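Local coordinates for protein glutathione S-transferase (Burkholderia xenovorans, PDB 2DSA) that reductively dechlorinates metabolites of polychlorinated biphenyls with glutathione and probably has the general glutathione transferase activity of its family, at residues S13-L18 / L23-V28; I69-A74 / F89-L94; K107-L112 / L162-Y167; R138-E141 / Y145-G148. All coordinates share one frame; numbering follows the deposited sequence.

How the interactions relate
Interactions 1 and 2 are neighbours: P14 and L18 of helix 12-21 pack on I69 and V73 of helix 66-76, so the two contacts meet where these helices touch. Interaction 1 is partly buried and mostly apolar and aromatic, whereas interaction 2 is a buried polar contact between an amide and a guanidinium group. Helix 89-109 serves both interaction 2, near its start, and interaction 3, at its far end about 23 Å away centre to centre, also buried, where aromatic rings meet bound ligands. Interaction 4, partly buried and joined by leucines and a water, touches interaction 2 through H93 and L147 and lies in sequence within the span closed by interaction 3.

Interaction 1: residues S13-L18 / L23-V28; sequences SPHIAL and LNFELV
L18 meets F25 and L23 where helix 12-21 turns back into strand 26-31, inside the beta-alpha-beta unit of the thioredoxin-like domain. Its carbonyl O takes the straight N-H of L23 at 3.2 Å from N (160°), tying the last turn of helix 12-21 to the loop that leads into the strand. From there the L18 side chain can be followed outward. L18 CB sits over one face of the F25 ring, offset toward the rim, 3.6 Å from F25 CE1. CD1 of L18 reaches the other half of the same ring, 3.9 Å from F25 CD2, while L18 CD2 turns to L23 CD1 at 4.0 Å. The branches thus divide between the aromatic ring and L23. F25 holds CG between its backbone N and carbonyl carbon (chi1 65°), which swings the ring back against the helix. One turn earlier, H15 brings its ring obliquely to F25, CD2 to CZ being 3.8 Å, with the planes 76° apart. E198 and R19 bond the two imidazole nitrogens, fixing the ring's rotation. L27 lies across it: CD2 is poised over the centre of one face, 3.9 Å from the centroid, and CD1 comes within 3.5 Å of H15 CE1.

Interaction 2: residues I69-A74 / F89-L94; sequences IVQYVA and FERYHL
Q71 and R91 reach for each other between two helices, their amide and guanidinium planes turned 59° apart. R91 NE points its N-H at Q71 OE1, 2.9 Å away, and meets it in the carbonyl plane on a lone pair; the oxygen in turn lies at the guanidinium edge. NH2 of R91 adds a weak second bond to the same Q71 OE1 at 3.3 Å, and also passes 3.4 Å from Q71 CB. The arginine gets there by holding CG anti to N (chi1 -177°) and bending at chi2, whereas the glutamine runs extended beyond CG. The contact joins helix 66-76 of the thioredoxin-like domain to helix 89-109 of the all-helical part of the glutathione transferase fold. Q95 also donates to Q71 OE1, and P67 O accepts from Q71 NE2, so both ends of the amide are held. R91 NH1 goes on to P84 O and to a salt bridge with D75. Beside this polar pair, L94 CD2 rests 4.3 Å from Q71 CG.

Interaction 3: residues K107-L112 / L162-Y167; sequences KSFSPL and LGWSAY. With HPX ((2Z,4E)-2-hydroxy-6-oxo-6-phenylhexa-2,4-dienoic acid), chain F; GSH (glutathione), chain E.
The wall of the HPX pocket is built here, where segments 107-112, on helix 89-109, and 162-167, on helix 153-163, bring F109 against W164 beside bound HPX and glutathione. The six-membered ring of W164 turns its edge toward the F109 face in an offset edge-to-face pair, centroids 5.7 Å apart and planes at 70°. F109 CB presses in turn on the indole edge, 3.7 Å from W164 CE3. With CG anti to its carbonyl carbon (chi1 -67°), W164 puts one indole face over HPX, its CD1 3.5 Å from HPX CB6, while W164 CH2 comes within 3.8 Å of the glutathione SG2. A hydrogen bond from NE1 to G8 O pins the indole's rotation. Y167 offers a face to the HPX phenyl, CD1 being 3.6 Å from HPX CB4. At the other end of HPX, S110 OG faces the carboxylate, 2.7 Å from HPX OA2. K107 NZ, 3.7 Å from glutathione OE1, is salt-bridged to E104 of the second subunit. Aromatic walls beside the glutathione sulfur, with a polar end for the carboxylate, make up the hydrophobic H-site characteristic of the glutathione transferase fold.

Interaction 4: residues R138-E141 / Y145-G148; sequences RQLE and YLLG
L140 leaves the helical conformation at the end of helix 119-139 and faces Y145, the first residue of a type I beta turn that runs to G148 and is closed by the backbone bonds Y145 N to G148 O and G148 N to Y145 O. The side-chain contact is leucine on leucine. L140 sends CD2 to L146 CD1 at 3.8 Å, and its CG is almost as near that methyl; the two chains meet at a slant. CD2 also lies against the turn's backbone, 3.5 Å from Y145 C and 3.7 Å from L146 N. With CG of L140 anti to the carbonyl carbon, chi1 -68° brings CD2 to the turn. Q139 crosses L146 at about a right angle, its CG 4.0 Å from L146 CD1. L146 and L140 both continue onto L158 of helix 153-163, so the pair also packs on that helix, and L146 N is bonded to D155. On the polar side, a water lies between the two backbones, within hydrogen-bonding distance of Q139 O (3.0 Å) and Y145 O (2.6 Å). Apolar methyls thus pack one side of the corner while the water offers two backbone carbonyls, one of them at the helix end, a shared polar neighbour.

Interaction 1: residues S13-L18 / L23-V28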
loop_
_atom_site.group_PDB
_atom_site.type_symbol
_atom_site.label_atom_id
_atom_site.label_comp_id
_atom_site.label_asym_id
_atom_site.label_seq_id
_atom_site.Cartn_x
_atom_site.Cartn_y
_atom_site.Cartn_z
ATOM N N SER A 13 1.122 -4.461 14.222
ATOM C CA SER A 13 0.531 -3.152 13.943
ATOM C C SER A 13 -0.988 -3.076 14.226
ATOM O O SER A 13 -1.403 -2.242 15.032
ATOM C CB SER A 13 0.869 -2.702 12.509
ATOM O OG SER A 13 0.172 -1.512 12.179
ATOM N N PRO A 14 -1.823 -3.892 13.540
ATOM C CA PRO A 14 -3.210 -3.962 14.020
ATOM C C PRO A 14 -3.363 -4.380 15.488
ATOM O O PRO A 14 -4.225 -3.833 16.172
ATOM C CB PRO A 14 -3.891 -4.983 13.088
ATOM C CG PRO A 14 -2.826 -5.531 12.186
ATOM C CD PRO A 14 -1.619 -4.666 12.295
ATOM N N HIS A 15 -2.541 -5.313 15.971
ATOM C CA HIS A 15 -2.550 -5.677 17.403
ATOM C C HIS A 15 -2.475 -4.424 18.285
ATOM O O HIS A 15 -3.361 -4.173 19.095
ATOM C CB HIS A 15 -1.389 -6.628 17.726
ATOM C CG HIS A 15 -1.442 -7.220 19.103
ATOM N ND1 HIS A 15 -0.620 -8.251 19.496
ATOM C CD2 HIS A 15 -2.227 -6.935 20.175
ATOM C CE1 HIS A 15 -0.880 -8.564 20.754
ATOM N NE2 HIS A 15 -1.853 -7.782 21.187
ATOM N N ILE A 16 -1.428 -3.622 18.110
ATOM C CA ILE A 16 -1.294 -2.368 18.861
ATOM C C ILE A 16 -2.504 -1.453 18.651
ATOM O O ILE A 16 -2.984 -0.848 19.607
ATOM C CB ILE A 16 0.028 -1.618 18.503
ATOM C CG1 ILE A 16 1.249 -2.364 19.060
ATOM C CG2 ILE A 16 0.016 -0.178 19.022
ATOM C CD1 ILE A 16 2.607 -1.959 18.376
ATOM N N ALA A 17 -2.980 -1.328 17.409
ATOM C CA ALA A 17 -4.128 -0.453 17.108
ATOM C C ALA A 17 -5.389 -0.888 17.863
ATOM O O ALA A 17 -6.101 -0.053 18.430
ATOM C CB ALA A 17 -4.404 -0.379 15.595
ATOM N N LEU A 18 -5.665 -2.191 17.850
ATOM C CA LEU A 18 -6.794 -2.757 18.606
ATOM C C LEU A 18 -6.739 -2.400 20.095
ATOM O O LEU A 18 -7.766 -2.044 20.681
ATOM C CB LEU A 18 -6.862 -4.276 18.430
ATOM C CG LEU A 18 -7.314 -4.754 17.049
ATOM C CD1 LEU A 18 -6.884 -6.186 16.764
ATOM C CD2 LEU A 18 -8.830 -4.605 16.907
ATOM N N LEU A 23 -10.629 -2.160 22.001
ATOM C CA LEU A 23 -11.625 -3.116 21.484
ATOM C C LEU A 23 -11.410 -4.535 22.012
ATOM O O LEU A 23 -10.282 -4.899 22.383
ATOM C CB LEU A 23 -11.626 -3.145 19.946
ATOM C CG LEU A 23 -11.963 -1.876 19.157
ATOM C CD1 LEU A 23 -11.840 -2.122 17.663
ATOM C CD2 LEU A 23 -13.348 -1.328 19.478
ATOM N N ASN A 24 -12.496 -5.321 22.052
ATOM C CA ASN A 24 -12.429 -6.742 22.401
ATOM C C ASN A 24 -11.974 -7.515 21.185
ATOM O O ASN A 24 -12.482 -7.301 20.092
ATOM C CB ASN A 24 -13.802 -7.321 22.808
ATOM C CG ASN A 24 -14.559 -6.460 23.813
ATOM O OD1 ASN A 24 -13.996 -5.986 24.817
ATOM N ND2 ASN A 24 -15.865 -6.281 23.560
ATOM N N PHE A 25 -11.037 -8.434 21.371
ATOM C CA PHE A 25 -10.583 -9.279 20.281
ATOM C C PHE A 25 -9.857 -10.483 20.832
ATOM O O PHE A 25 -9.421 -10.484 21.979
ATOM C CB PHE A 25 -9.664 -8.505 19.309
ATOM C CG PHE A 25 -8.363 -8.059 19.922
ATOM C CD1 PHE A 25 -8.304 -6.901 20.707
ATOM C CD2 PHE A 25 -7.197 -8.788 19.714
ATOM C CE1 PHE A 25 -7.110 -6.488 21.285
ATOM C CE2 PHE A 25 -5.994 -8.383 20.283
ATOM C CZ PHE A 25 -5.949 -7.229 21.062
ATOM N N GLU A 26 -9.707 -11.484 19.972
ATOM C CA GLU A 26 -9.025 -12.714 20.284
ATOM C C GLU A 26 -7.821 -12.840 19.341
ATOM O O GLU A 26 -7.988 -12.754 18.131
ATOM C CB GLU A 26 -10.015 -13.873 20.076
ATOM C CG GLU A 26 -9.411 -15.268 20.145
ATOM C CD GLU A 26 -10.383 -16.377 19.752
ATOM O OE1 GLU A 26 -9.904 -17.515 19.522
ATOM O OE2 GLU A 26 -11.610 -16.118 19.671
ATOM N N LEU A 27 -6.620 -13.005 19.902
ATOM C CA LEU A 27 -5.423 -13.302 19.113
ATOM C C LEU A 27 -5.423 -14.758 18.673
ATOM O O LEU A 27 -5.656 -15.665 19.489
ATOM C CB LEU A 27 -4.145 -13.014 19.903
ATOM C CG LEU A 27 -3.811 -11.559 20.201
ATOM C CD1 LEU A 27 -2.696 -11.492 21.227
ATOM C CD2 LEU A 27 -3.427 -10.834 18.909
ATOM N N VAL A 28 -5.193 -14.975 17.382
ATOM C CA VAL A 28 -5.083 -16.320 16.845
ATOM C C VAL A 28 -3.731 -16.422 16.169
ATOM O O VAL A 28 -3.494 -15.800 15.120
ATOM C CB VAL A 28 -6.227 -16.690 15.834
ATOM C CG1 VAL A 28 -6.033 -18.115 15.321
ATOM C CG2 VAL A 28 -7.611 -16.542 16.463
#

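Interaction 2: residues I69-A74 / F89-L94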
loop_
_atom_site.group_PDB
_atom_site.type_symbol
_atom_site.label_atom_id
_atom_site.label_comp_id
_atom_site.label_asym_id
_atom_site.label_seq_id
_atom_site.Cartn_x
_atom_site.Cartn_y
_atom_site.Cartn_z
ATOM N N ILE A 69 -6.949 -2.853 7.409
ATOM C CA ILE A 69 -7.264 -3.282 8.785
ATOM C C ILE A 69 -7.160 -2.144 9.803
ATOM O O ILE A 69 -8.087 -1.935 10.581
ATOM C CB ILE A 69 -6.414 -4.488 9.231
ATOM C CG1 ILE A 69 -6.810 -5.730 8.433
ATOM C CG2 ILE A 69 -6.525 -4.756 10.784
ATOM C CD1 ILE A 69 -5.681 -6.780 8.323
ATOM N N VAL A 70 -6.048 -1.410 9.796
ATOM C CA VAL A 70 -5.827 -0.398 10.820
ATOM C C VAL A 70 -6.787 0.794 10.677
ATOM O O VAL A 70 -7.109 1.449 11.659
ATOM C CB VAL A 70 -4.303 0.003 11.004
ATOM C CG1 VAL A 70 -3.481 -1.237 11.355
ATOM C CG2 VAL A 70 -3.696 0.729 9.763
ATOM N N GLN A 71 -7.263 1.041 9.457
ATOM C CA GLN A 71 -8.282 2.065 9.216
ATOM C C GLN A 71 -9.672 1.615 9.714
ATOM O O GLN A 71 -10.392 2.398 10.320
ATOM C CB GLN A 71 -8.332 2.456 7.730
ATOM C CG GLN A 71 -7.114 3.284 7.279
ATOM C CD GLN A 71 -7.225 3.734 5.849
ATOM O OE1 GLN A 71 -7.835 4.773 5.559
ATOM N NE2 GLN A 71 -6.666 2.941 4.928
ATOM N N TYR A 72 -10.036 0.365 9.436
ATOM C CA TYR A 72 -11.248 -0.202 9.987
ATOM C C TYR A 72 -11.223 -0.068 11.512
ATOM O O TYR A 72 -12.163 0.469 12.102
ATOM C CB TYR A 72 -11.473 -1.660 9.533
ATOM C CG TYR A 72 -12.667 -2.296 10.241
ATOM C CD1 TYR A 72 -12.495 -2.985 11.443
ATOM C CD2 TYR A 72 -13.965 -2.161 9.739
ATOM C CE1 TYR A 72 -13.567 -3.529 12.130
ATOM C CE2 TYR A 72 -15.057 -2.736 10.421
ATOM C CZ TYR A 72 -14.838 -3.402 11.610
ATOM O OH TYR A 72 -15.876 -3.949 12.304
ATOM N N VAL A 73 -10.129 -0.500 12.131
ATOM C CA VAL A 73 -9.967 -0.446 13.577
ATOM C C VAL A 73 -10.138 0.976 14.154
ATOM O O VAL A 73 -10.939 1.204 15.082
ATOM C CB VAL A 73 -8.621 -1.074 14.012
ATOM C CG1 VAL A 73 -8.333 -0.786 15.491
ATOM C CG2 VAL A 73 -8.599 -2.592 13.733
ATOM N N ALA A 74 -9.410 1.931 13.579
ATOM C CA ALA A 74 -9.514 3.329 13.978
ATOM C C ALA A 74 -10.934 3.907 13.848
ATOM O O ALA A 74 -11.363 4.706 14.678
ATOM C CB ALA A 74 -8.520 4.183 13.176
ATOM N N PHE A 89 -9.074 15.988 4.293
ATOM C CA PHE A 89 -7.794 15.910 3.586
ATOM C C PHE A 89 -6.774 15.070 4.359
ATOM O O PHE A 89 -6.081 14.247 3.767
ATOM C CB PHE A 89 -7.193 17.293 3.279
ATOM C CG PHE A 89 -5.876 17.209 2.562
ATOM C CD1 PHE A 89 -5.830 17.049 1.183
ATOM C CD2 PHE A 89 -4.674 17.221 3.273
ATOM C CE1 PHE A 89 -4.600 16.932 0.505
ATOM C CE2 PHE A 89 -3.435 17.104 2.608
ATOM C CZ PHE A 89 -3.405 16.961 1.224
ATOM N N GLU A 90 -6.696 15.277 5.671
ATOM C CA GLU A 90 -5.724 14.573 6.508
ATOM C C GLU A 90 -5.922 13.044 6.533
ATOM O O GLU A 90 -4.968 12.302 6.758
ATOM C CB GLU A 90 -5.674 15.161 7.921
ATOM C CG GLU A 90 -4.907 16.505 8.005
ATOM C CD GLU A 90 -3.428 16.391 7.581
ATOM O OE1 GLU A 90 -3.048 17.005 6.562
ATOM O OE2 GLU A 90 -2.641 15.695 8.269
ATOM N N ARG A 91 -7.144 12.578 6.271
ATOM C CA ARG A 91 -7.370 11.125 6.120
ATOM C C ARG A 91 -6.692 10.561 4.847
ATOM O O ARG A 91 -6.123 9.468 4.885
ATOM C CB ARG A 91 -8.870 10.792 6.183
ATOM C CG ARG A 91 -9.220 9.292 6.104
ATOM C CD ARG A 91 -8.426 8.403 7.075
ATOM N NE ARG A 91 -8.920 7.029 7.046
ATOM C CZ ARG A 91 -9.861 6.552 7.859
ATOM N NH1 ARG A 91 -10.412 7.337 8.776
ATOM N NH2 ARG A 91 -10.263 5.295 7.744
ATOM N N TYR A 92 -6.739 11.302 3.739
ATOM C CA TYR A 92 -5.968 10.923 2.517
ATOM C C TYR A 92 -4.469 10.943 2.770
ATOM O O TYR A 92 -3.728 10.070 2.320
ATOM C CB TYR A 92 -6.347 11.772 1.295
ATOM C CG TYR A 92 -7.836 11.743 1.026
ATOM C CD1 TYR A 92 -8.642 12.823 1.381
ATOM C CD2 TYR A 92 -8.444 10.619 0.471
ATOM C CE1 TYR A 92 -10.012 12.793 1.175
ATOM C CE2 TYR A 92 -9.816 10.582 0.253
ATOM C CZ TYR A 92 -10.592 11.674 0.613
ATOM O OH TYR A 92 -11.947 11.652 0.408
ATOM N N HIS A 93 -4.044 11.940 3.529
ATOM C CA HIS A 93 -2.678 12.048 3.991
ATOM C C HIS A 93 -2.244 10.835 4.866
ATOM O O HIS A 93 -1.115 10.354 4.750
ATOM C CB HIS A 93 -2.506 13.391 4.714
ATOM C CG HIS A 93 -1.079 13.804 4.912
ATOM N ND1 HIS A 93 -0.704 14.756 5.841
ATOM C CD2 HIS A 93 0.063 13.395 4.310
ATOM C CE1 HIS A 93 0.607 14.913 5.802
ATOM N NE2 HIS A 93 1.097 14.097 4.883
ATOM N N LEU A 94 -3.139 10.335 5.722
ATOM C CA LEU A 94 -2.889 9.069 6.428
ATOM C C LEU A 94 -2.705 7.871 5.454
ATOM O O LEU A 94 -1.812 7.028 5.649
ATOM C CB LEU A 94 -4.025 8.766 7.423
ATOM C CG LEU A 94 -3.963 7.407 8.135
ATOM C CD1 LEU A 94 -3.071 7.513 9.327
ATOM C CD2 LEU A 94 -5.343 6.933 8.586
#

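Interaction 3: residues K107-L112 / L162-Y167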
loop_
_atom_site.group_PDB
_atom_site.type_symbol
_atom_site.label_atom_id
_atom_site.label_comp_id
_atom_site.label_asym_id
_atom_site.label_seq_id
_atom_site.Cartn_x
_atom_site.Cartn_y
_atom_site.Cartn_z
ATOM N N LYS A 107 7.951 -3.655 2.428
ATOM C CA LYS A 107 8.273 -4.560 1.326
ATOM C C LYS A 107 9.768 -4.664 1.001
ATOM O O LYS A 107 10.193 -5.629 0.347
ATOM C CB LYS A 107 7.470 -4.198 0.072
ATOM C CG LYS A 107 6.040 -4.709 0.122
ATOM C CD LYS A 107 5.992 -6.224 0.010
ATOM C CE LYS A 107 4.917 -6.815 0.904
ATOM N NZ LYS A 107 4.783 -8.280 0.658
ATOM N N SER A 108 10.543 -3.670 1.452
ATOM C CA SER A 108 11.992 -3.665 1.308
ATOM C C SER A 108 12.681 -4.405 2.450
ATOM O O SER A 108 13.768 -4.940 2.268
ATOM C CB SER A 108 12.525 -2.237 1.162
ATOM O OG SER A 108 12.237 -1.726 -0.134
ATOM N N PHE A 109 12.047 -4.469 3.619
ATOM C CA PHE A 109 12.544 -5.329 4.692
ATOM C C PHE A 109 12.397 -6.804 4.335
ATOM O O PHE A 109 13.227 -7.603 4.736
ATOM C CB PHE A 109 11.822 -5.066 6.011
ATOM C CG PHE A 109 12.426 -3.966 6.838
ATOM C CD1 PHE A 109 13.305 -4.262 7.868
ATOM C CD2 PHE A 109 12.093 -2.632 6.606
ATOM C CE1 PHE A 109 13.851 -3.255 8.646
ATOM C CE2 PHE A 109 12.634 -1.612 7.374
ATOM C CZ PHE A 109 13.518 -1.920 8.399
ATOM N N SER A 110 11.347 -7.149 3.584
ATOM C CA SER A 110 10.970 -8.547 3.280
ATOM C C SER A 110 12.090 -9.481 2.792
ATOM O O SER A 110 12.227 -10.582 3.328
ATOM C CB SER A 110 9.787 -8.607 2.304
ATOM O OG SER A 110 8.617 -8.062 2.897
ATOM N N PRO A 111 12.869 -9.060 1.762
ATOM C CA PRO A 111 13.993 -9.881 1.278
ATOM C C PRO A 111 15.106 -10.079 2.310
ATOM O O PRO A 111 15.772 -11.109 2.292
ATOM C CB PRO A 111 14.518 -9.084 0.078
ATOM C CG PRO A 111 13.374 -8.179 -0.314
ATOM C CD PRO A 111 12.745 -7.817 0.975
ATOM N N LEU A 112 15.293 -9.110 3.207
ATOM C CA LEU A 112 16.277 -9.226 4.289
ATOM C C LEU A 112 15.981 -10.363 5.278
ATOM O O LEU A 112 16.904 -10.924 5.869
ATOM C CB LEU A 112 16.450 -7.895 5.035
ATOM C CG LEU A 112 16.898 -6.678 4.224
ATOM C CD1 LEU A 112 17.086 -5.459 5.111
ATOM C CD2 LEU A 112 18.174 -6.963 3.432
ATOM N N LEU A 162 9.996 -0.235 11.886
ATOM C CA LEU A 162 11.271 0.204 12.482
ATOM C C LEU A 162 11.861 -0.799 13.478
ATOM O O LEU A 162 13.081 -0.984 13.528
ATOM C CB LEU A 162 11.173 1.594 13.103
ATOM C CG LEU A 162 10.993 2.793 12.166
ATOM C CD1 LEU A 162 10.897 4.080 12.994
ATOM C CD2 LEU A 162 12.096 2.886 11.099
ATOM N N GLY A 163 10.989 -1.449 14.249
ATOM C CA GLY A 163 11.391 -2.466 15.211
ATOM C C GLY A 163 12.106 -3.656 14.593
ATOM O O GLY A 163 12.839 -4.372 15.272
ATOM N N TRP A 164 11.920 -3.865 13.302
ATOM C CA TRP A 164 12.568 -4.979 12.618
ATOM C C TRP A 164 14.062 -4.784 12.396
ATOM O O TRP A 164 14.776 -5.741 12.094
ATOM C CB TRP A 164 11.914 -5.224 11.268
ATOM C CG TRP A 164 10.519 -5.706 11.345
ATOM C CD1 TRP A 164 9.895 -6.261 12.425
ATOM C CD2 TRP A 164 9.568 -5.711 10.277
ATOM N NE1 TRP A 164 8.607 -6.594 12.102
ATOM C CE2 TRP A 164 8.377 -6.273 10.788
ATOM C CE3 TRP A 164 9.608 -5.296 8.937
ATOM C CZ2 TRP A 164 7.222 -6.429 10.006
ATOM C CZ3 TRP A 164 8.464 -5.447 8.154
ATOM C CH2 TRP A 164 7.279 -6.010 8.700
ATOM N N SER A 165 14.519 -3.543 12.525
ATOM C CA SER A 165 15.875 -3.167 12.134
ATOM C C SER A 165 16.965 -3.863 12.954
ATOM O O SER A 165 18.000 -4.228 12.407
ATOM C CB SER A 165 16.032 -1.652 12.180
ATOM O OG SER A 165 15.750 -1.212 13.482
ATOM N N ALA A 166 16.719 -4.051 14.255
ATOM C CA ALA A 166 17.630 -4.800 15.130
ATOM C C ALA A 166 17.847 -6.234 14.653
ATOM O O ALA A 166 18.947 -6.781 14.782
ATOM C CB ALA A 166 17.111 -4.799 16.557
ATOM N N TYR A 167 16.803 -6.845 14.103
ATOM C CA TYR A 167 16.858 -8.252 13.694
ATOM C C TYR A 167 17.558 -8.500 12.362
ATOM O O TYR A 167 18.050 -9.603 12.109
ATOM C CB TYR A 167 15.459 -8.843 13.704
ATOM C CG TYR A 167 14.846 -8.775 15.078
ATOM C CD1 TYR A 167 13.871 -7.827 15.384
ATOM C CD2 TYR A 167 15.270 -9.638 16.089
ATOM C CE1 TYR A 167 13.310 -7.760 16.661
ATOM C CE2 TYR A 167 14.721 -9.580 17.370
ATOM C CZ TYR A 167 13.740 -8.641 17.652
ATOM O OH TYR A 167 13.197 -8.591 18.925
HETATM C CB3 HPX F . 10.162 -10.917 14.642
HETATM C CB4 HPX F . 11.160 -9.953 14.516
HETATM C CB5 HPX F . 11.374 -9.329 13.284
HETATM C CB6 HPX F . 10.583 -9.669 12.191
HETATM C CB1 HPX F . 9.587 -10.628 12.318
HETATM C CB2 HPX F . 9.378 -11.253 13.544
HETATM C CA6 HPX F . 8.741 -11.007 11.141
HETATM O OA4 HPX F . 8.184 -12.096 11.135
HETATM C CA5 HPX F . 8.572 -10.105 9.988
HETATM C CA4 HPX F . 8.591 -10.653 8.779
HETATM C CA3 HPX F . 8.412 -9.846 7.562
HETATM C CA2 HPX F . 8.118 -10.415 6.386
HETATM O OA3 HPX F . 7.985 -11.726 6.219
HETATM C CA1 HPX F . 7.936 -9.568 5.233
HETATM O OA2 HPX F . 7.448 -10.065 4.195
HETATM O OA1 HPX F . 8.264 -8.371 5.331
HETATM N N1 GSH E . 0.633 -6.953 1.541
HETATM C CA1 GSH E . 0.585 -7.557 2.878
HETATM C C1 GSH E . 0.104 -6.564 3.900
HETATM O O11 GSH E . 0.455 -5.361 3.822
HETATM O O12 GSH E . -0.632 -6.929 4.854
HETATM C CB1 GSH E . 1.939 -8.072 3.354
HETATM C CG1 GSH E . 1.786 -8.869 4.660
HETATM C CD1 GSH E . 3.059 -9.613 4.956
HETATM O OE1 GSH E . 4.122 -9.429 4.080
HETATM N N2 GSH E . 3.106 -10.399 6.036
HETATM C CA2 GSH E . 4.249 -11.212 6.420
HETATM C C2 GSH E . 3.946 -12.674 6.333
HETATM O O2 GSH E . 2.770 -13.186 6.873
HETATM C CB2 GSH E . 4.703 -10.916 7.849
HETATM S SG2 GSH E . 5.259 -9.206 7.989
HETATM N N3 GSH E . 4.834 -13.444 5.734
HETATM C CA3 GSH E . 4.612 -13.933 4.381
HETATM C C3 GSH E . 4.479 -15.416 4.461
HETATM O O31 GSH E . 4.418 -15.927 5.603
HETATM O O32 GSH E . 4.427 -16.126 3.430
#

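Interaction 4: residues R138-E141 / Y145-G148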
loop_
_atom_site.group_PDB
_atom_site.type_symbol
_atom_site.label_atom_id
_atom_site.label_comp_id
_atom_site.label_asym_id
_atom_site.label_seq_id
_atom_site.Cartn_x
_atom_site.Cartn_y
_atom_site.Cartn_z
ATOM N N ARG A 138 13.499 12.977 8.268
ATOM C CA ARG A 138 13.257 14.403 8.045
ATOM C C ARG A 138 11.823 14.797 8.402
ATOM O O ARG A 138 11.589 15.872 8.973
ATOM C CB ARG A 138 13.629 14.805 6.619
ATOM C CG ARG A 138 15.130 14.643 6.349
ATOM C CD ARG A 138 15.606 15.288 5.040
ATOM N NE ARG A 138 15.002 14.667 3.856
ATOM C CZ ARG A 138 15.462 13.577 3.241
ATOM N NH1 ARG A 138 16.552 12.948 3.695
ATOM N NH2 ARG A 138 14.820 13.115 2.169
ATOM N N GLN A 139 10.873 13.906 8.096
ATOM C CA GLN A 139 9.459 14.133 8.405
ATOM C C GLN A 139 9.256 14.219 9.921
ATOM O O GLN A 139 8.500 15.050 10.403
ATOM C CB GLN A 139 8.591 13.018 7.792
ATOM C CG GLN A 139 7.064 13.111 8.072
ATOM C CD GLN A 139 6.341 14.211 7.280
ATOM O OE1 GLN A 139 5.263 14.657 7.680
ATOM N NE2 GLN A 139 6.919 14.639 6.160
ATOM N N LEU A 140 9.972 13.378 10.661
ATOM C CA LEU A 140 9.825 13.294 12.111
ATOM C C LEU A 140 10.785 14.203 12.897
ATOM O O LEU A 140 10.818 14.161 14.135
ATOM C CB LEU A 140 9.904 11.831 12.571
ATOM C CG LEU A 140 8.737 10.928 12.137
ATOM C CD1 LEU A 140 9.070 9.472 12.359
ATOM C CD2 LEU A 140 7.417 11.287 12.842
ATOM N N GLU A 141 11.532 15.040 12.168
ATOM C CA GLU A 141 12.499 15.968 12.761
ATOM C C GLU A 141 11.896 17.105 13.567
ATOM O O GLU A 141 12.416 17.443 14.639
ATOM C CB GLU A 141 13.400 16.570 11.691
ATOM C CG GLU A 141 14.838 16.112 11.776
ATOM C CD GLU A 141 15.678 16.672 10.651
ATOM O OE1 GLU A 141 16.554 15.929 10.140
ATOM O OE2 GLU A 141 15.457 17.851 10.266
ATOM N N TYR A 145 4.859 13.100 15.352
ATOM C CA TYR A 145 4.215 12.033 14.591
ATOM C C TYR A 145 4.097 12.399 13.117
ATOM O O TYR A 145 4.329 13.551 12.745
ATOM C CB TYR A 145 2.842 11.700 15.198
ATOM C CG TYR A 145 2.933 11.417 16.670
ATOM C CD1 TYR A 145 2.464 12.338 17.602
ATOM C CD2 TYR A 145 3.538 10.253 17.136
ATOM C CE1 TYR A 145 2.566 12.090 18.962
ATOM C CE2 TYR A 145 3.648 10.008 18.476
ATOM C CZ TYR A 145 3.165 10.930 19.381
ATOM O OH TYR A 145 3.277 10.673 20.721
ATOM N N LEU A 146 3.772 11.398 12.294
ATOM C CA LEU A 146 3.723 11.523 10.830
ATOM C C LEU A 146 2.741 12.597 10.328
ATOM O O LEU A 146 3.026 13.315 9.353
ATOM C CB LEU A 146 3.397 10.159 10.211
ATOM C CG LEU A 146 4.459 9.251 9.551
ATOM C CD1 LEU A 146 5.909 9.666 9.781
ATOM C CD2 LEU A 146 4.225 7.754 9.844
ATOM N N LEU A 147 1.599 12.710 11.011
ATOM C CA LEU A 147 0.570 13.691 10.658
ATOM C C LEU A 147 0.619 14.962 11.519
ATOM O O LEU A 147 -0.236 15.840 11.381
ATOM C CB LEU A 147 -0.830 13.047 10.683
ATOM C CG LEU A 147 -1.024 11.828 9.744
ATOM C CD1 LEU A 147 -2.464 11.326 9.771
ATOM C CD2 LEU A 147 -0.593 12.106 8.317
ATOM N N GLY A 148 1.618 15.060 12.397
ATOM C CA GLY A 148 1.797 16.256 13.232
ATOM C C GLY A 148 1.872 15.954 14.712
ATOM O O GLY A 148 2.727 15.180 15.144
HETATM O O HOH W 1 5.533 15.051 11.068
#